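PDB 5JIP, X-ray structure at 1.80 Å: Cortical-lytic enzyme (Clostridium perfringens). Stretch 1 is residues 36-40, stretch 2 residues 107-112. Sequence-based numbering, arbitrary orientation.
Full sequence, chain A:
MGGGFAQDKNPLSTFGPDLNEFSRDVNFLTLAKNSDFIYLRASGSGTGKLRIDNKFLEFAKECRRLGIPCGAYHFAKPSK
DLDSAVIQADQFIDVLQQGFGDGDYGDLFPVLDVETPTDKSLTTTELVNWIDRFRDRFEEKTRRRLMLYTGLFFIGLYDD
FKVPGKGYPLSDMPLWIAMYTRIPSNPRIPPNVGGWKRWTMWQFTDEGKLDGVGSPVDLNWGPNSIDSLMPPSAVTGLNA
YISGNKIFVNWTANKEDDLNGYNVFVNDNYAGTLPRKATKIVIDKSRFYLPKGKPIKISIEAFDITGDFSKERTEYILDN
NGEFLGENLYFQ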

ATOM      1  N   ASP A  36     -12.584  22.459  -0.913  1.00  7.16           N
ATOM      2  CA  ASP A  36     -12.528  21.008  -1.093  1.00  9.65           C
ATOM      3  C   ASP A  36     -12.810  20.260   0.195  1.00 10.56           C
ATOM      4  O   ASP A  36     -13.219  19.092   0.160  1.00  8.45           O
ATOM      5  CB  ASP A  36     -11.157  20.596  -1.609  1.00 10.24           C
ATOM      6  CG  ASP A  36     -10.841  21.193  -2.961  1.00 12.06           C
ATOM      7  OD1 ASP A  36     -11.511  20.830  -3.951  1.00 11.53           O
ATOM      8  OD2 ASP A  36      -9.925  22.009  -3.041  1.00  9.00           O
ATOM      9  N   PHE A  37     -12.592  20.905   1.331  1.00  7.55           N
ATOM     10  CA  PHE A  37     -12.772  20.274   2.628  1.00  8.46           C
ATOM     11  C   PHE A  37     -12.970  21.389   3.634  1.00  4.19           C
ATOM     12  O   PHE A  37     -12.612  22.544   3.377  1.00  5.97           O
ATOM     13  CB  PHE A  37     -11.552  19.409   3.026  1.00  6.95           C
ATOM     14  CG  PHE A  37     -10.246  20.178   3.044  1.00  8.01           C
ATOM     15  CD1 PHE A  37      -9.894  20.978   4.132  1.00  7.71           C
ATOM     16  CD2 PHE A  37      -9.389  20.136   1.962  1.00  7.78           C
ATOM     17  CE1 PHE A  37      -8.723  21.698   4.139  1.00  7.49           C
ATOM     18  CE2 PHE A  37      -8.208  20.848   1.967  1.00  8.77           C
ATOM     19  CZ  PHE A  37      -7.868  21.633   3.064  1.00  8.77           C
ATOM     20  N   ILE A  38     -13.550  21.036   4.781  1.00  6.30           N
ATOM     21  CA  ILE A  38     -13.645  21.946   5.922  1.00  6.88           C
ATOM     22  C   ILE A  38     -13.260  21.189   7.187  1.00  4.92           C
ATOM     23  O   ILE A  38     -13.828  20.129   7.491  1.00  5.75           O
ATOM     24  CB  ILE A  38     -15.065  22.544   6.103  1.00  6.73           C
ATOM     25  CG1 ILE A  38     -15.451  23.390   4.898  1.00  9.23           C
ATOM     26  CG2 ILE A  38     -15.138  23.368   7.384  1.00  5.17           C
ATOM     27  CD1 ILE A  38     -16.908  23.775   4.904  1.00  7.45           C
ATOM     28  N   TYR A  39     -12.351  21.772   7.971  1.00  5.80           N
ATOM     29  CA  TYR A  39     -12.060  21.303   9.326  1.00  5.50           C
ATOM     30  C   TYR A  39     -12.784  22.146  10.372  1.00  5.24           C
ATOM     31  O   TYR A  39     -12.899  23.362  10.229  1.00  6.78           O
ATOM     32  CB  TYR A  39     -10.557  21.321   9.606  1.00  5.40           C
ATOM     33  CG  TYR A  39      -9.925  19.960   9.369  1.00  5.72           C
ATOM     34  CD1 TYR A  39     -10.129  18.903  10.254  1.00  5.23           C
ATOM     35  CD2 TYR A  39      -9.143  19.729   8.257  1.00  4.30           C
ATOM     36  CE1 TYR A  39      -9.552  17.666  10.036  1.00  5.08           C
ATOM     37  CE2 TYR A  39      -8.577  18.484   8.019  1.00  4.96           C
ATOM     38  CZ  TYR A  39      -8.784  17.460   8.891  1.00  5.72           C
ATOM     39  OH  TYR A  39      -8.200  16.249   8.590  1.00  5.12           O
ATOM     40  N   LEU A  40     -13.303  21.468  11.405  1.00  7.02           N
ATOM     41  CA  LEU A  40     -14.031  22.069  12.518  1.00  8.46           C
ATOM     42  C   LEU A  40     -13.357  21.698  13.832  1.00  8.86           C
ATOM     43  O   LEU A  40     -12.845  20.590  13.989  1.00  6.74           O
ATOM     44  CB  LEU A  40     -15.476  21.559  12.595  1.00  7.67           C
ATOM     45  CG  LEU A  40     -16.291  21.564  11.287  1.00  4.61           C
ATOM     46  CD1 LEU A  40     -17.608  20.796  11.497  1.00  4.84           C
ATOM     47  CD2 LEU A  40     -16.510  22.989  10.824  1.00  9.27           C
ATOM     48  N   ASP A 107     -15.139  12.623   7.857  1.00  7.61           N
ATOM     49  CA  ASP A 107     -14.645  12.286   6.528  1.00  8.44           C
ATOM     50  C   ASP A 107     -13.128  12.414   6.446  1.00  9.81           C
ATOM     51  O   ASP A 107     -12.456  11.566   5.848  1.00 10.73           O
ATOM     52  CB  ASP A 107     -15.278  13.196   5.487  1.00  8.79           C
ATOM     53  CG  ASP A 107     -16.782  13.244   5.595  1.00  9.94           C
ATOM     54  OD1 ASP A 107     -17.384  12.166   5.778  1.00 10.01           O
ATOM     55  OD2 ASP A 107     -17.337  14.355   5.447  1.00  8.06           O
ATOM     56  N   LEU A 108     -12.581  13.487   7.002  1.00  6.78           N
ATOM     57  CA  LEU A 108     -11.148  13.719   6.969  1.00  5.86           C
ATOM     58  C   LEU A 108     -10.506  13.132   8.217  1.00  5.83           C
ATOM     59  O   LEU A 108     -11.197  12.793   9.188  1.00  5.24           O
ATOM     60  CB  LEU A 108     -10.848  15.205   6.904  1.00  5.50           C
ATOM     61  CG  LEU A 108     -11.809  16.054   6.098  1.00  7.35           C
ATOM     62  CD1 LEU A 108     -11.515  17.550   6.309  1.00  5.23           C
ATOM     63  CD2 LEU A 108     -11.688  15.676   4.627  1.00  7.76           C
ATOM     64  N   PHE A 109      -9.160  13.015   8.183  1.00  5.44           N
ATOM     65  CA  PHE A 109      -8.390  12.597   9.354  1.00  5.90           C
ATOM     66  C   PHE A 109      -8.889  13.371  10.569  1.00  4.26           C
ATOM     67  O   PHE A 109      -8.854  14.607  10.573  1.00  5.65           O
ATOM     68  CB  PHE A 109      -6.878  12.892   9.247  1.00  7.19           C
ATOM     69  CG  PHE A 109      -6.135  12.153   8.166  1.00  6.12           C
ATOM     70  CD1 PHE A 109      -5.884  10.787   8.258  1.00  7.52           C
ATOM     71  CD2 PHE A 109      -5.577  12.858   7.110  1.00  4.70           C
ATOM     72  CE1 PHE A 109      -5.163  10.158   7.277  1.00  6.68           C
ATOM     73  CE2 PHE A 109      -4.841  12.232   6.139  1.00  6.89           C
ATOM     74  CZ  PHE A 109      -4.629  10.895   6.206  1.00  5.11           C
ATOM     75  N   PRO A 110      -9.271  12.698  11.637  1.00  3.78           N
ATOM     76  CA  PRO A 110      -9.342  13.384  12.925  1.00  6.21           C
ATOM     77  C   PRO A 110      -7.986  13.989  13.257  1.00  8.08           C
ATOM     78  O   PRO A 110      -6.947  13.449  12.880  1.00  5.63           O
ATOM     79  CB  PRO A 110      -9.731  12.268  13.906  1.00  5.14           C
ATOM     80  CG  PRO A 110     -10.300  11.182  13.044  1.00  4.56           C
ATOM     81  CD  PRO A 110      -9.540  11.258  11.763  1.00  6.06           C
ATOM     82  N   VAL A 111      -7.997  15.143  13.928  1.00  4.79           N
ATOM     83  CA  VAL A 111      -6.782  15.916  14.149  1.00  4.66           C
ATOM     84  C   VAL A 111      -6.590  16.191  15.643  1.00  7.05           C
ATOM     85  O   VAL A 111      -7.538  16.579  16.345  1.00  5.86           O
ATOM     86  CB  VAL A 111      -6.822  17.234  13.353  1.00  4.92           C
ATOM     87  CG1 VAL A 111      -5.798  18.243  13.839  1.00  4.00           C
ATOM     88  CG2 VAL A 111      -6.605  16.961  11.882  1.00  5.22           C
ATOM     89  N   LEU A 112      -5.349  15.998  16.111  1.00  5.93           N
ATOM     90  CA  LEU A 112      -4.873  16.509  17.392  1.00  7.51           C
ATOM     91  C   LEU A 112      -4.135  17.825  17.166  1.00  6.82           C
ATOM     92  O   LEU A 112      -3.133  17.873  16.449  1.00  5.82           O
ATOM     93  CB  LEU A 112      -3.966  15.490  18.081  1.00  7.51           C
ATOM     94  CG  LEU A 112      -3.399  15.884  19.444  1.00  4.65           C
ATOM     95  CD1 LEU A 112      -4.500  15.887  20.475  1.00  6.28           C
ATOM     96  CD2 LEU A 112      -2.318  14.883  19.815  1.00  8.54           C
TER

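The two stretches belong to one chain, and the touching residues lie at least 69 positions apart in sequence. Ile 38 to Leu 40 form a strand, as do Val 111 and Leu 112, and both strands continue later in the chain. The stretch from Asp 107 to Pro 110 is loop or turn. The backbones do not pair across this contact. The nearest CA atoms, those of Tyr 39 and Leu 108, are 8.0 Å apart, and no hydrogen bond joins main chain to main chain. The gap is bridged by side chains, in one case reaching a backbone carbonyl.

Tyr 39 and Leu 108 carry most of the contact, and Tyr 39 spans the gap with its long side chain. Its CA-to-CB bond points sideways, but the end of the side chain comes nearer to the second stretch. Its chi1 of -96° lies between the usual wells. OH of Tyr 39 donates a hydrogen bond to the carbonyl O of Phe 109 at 2.7 Å. This acceptor lies at the ring edge, near the ring plane, where a phenol hydroxyl can readily direct its proton. The backbone N of Phe 109 is 3.4 Å from Tyr 39 OH, but the angle is poor and no bond forms.

The CA-to-CB bond of Leu 108 points toward the first stretch, and its CD1 methyl lies over one face of the Tyr 39 ring. CD1 of Leu 108 sits 3.7 Å from the centroid of the Tyr 39 ring, 20° off the ring normal, a CH-pi contact. The same methyl meets Phe 37: CB of Phe 37 is 3.8 Å from CD1 of Leu 108. The end of the Phe 37 side chain leads away, so its CB makes the closest approach. The CA-to-CB bond of Val 111 also points toward the first stretch. CG2 of Val 111 packs 3.5 Å from CE1 of Tyr 39. The contact is small, burying 248 Å² in total, and combines one polar link with apolar packing among buried residues.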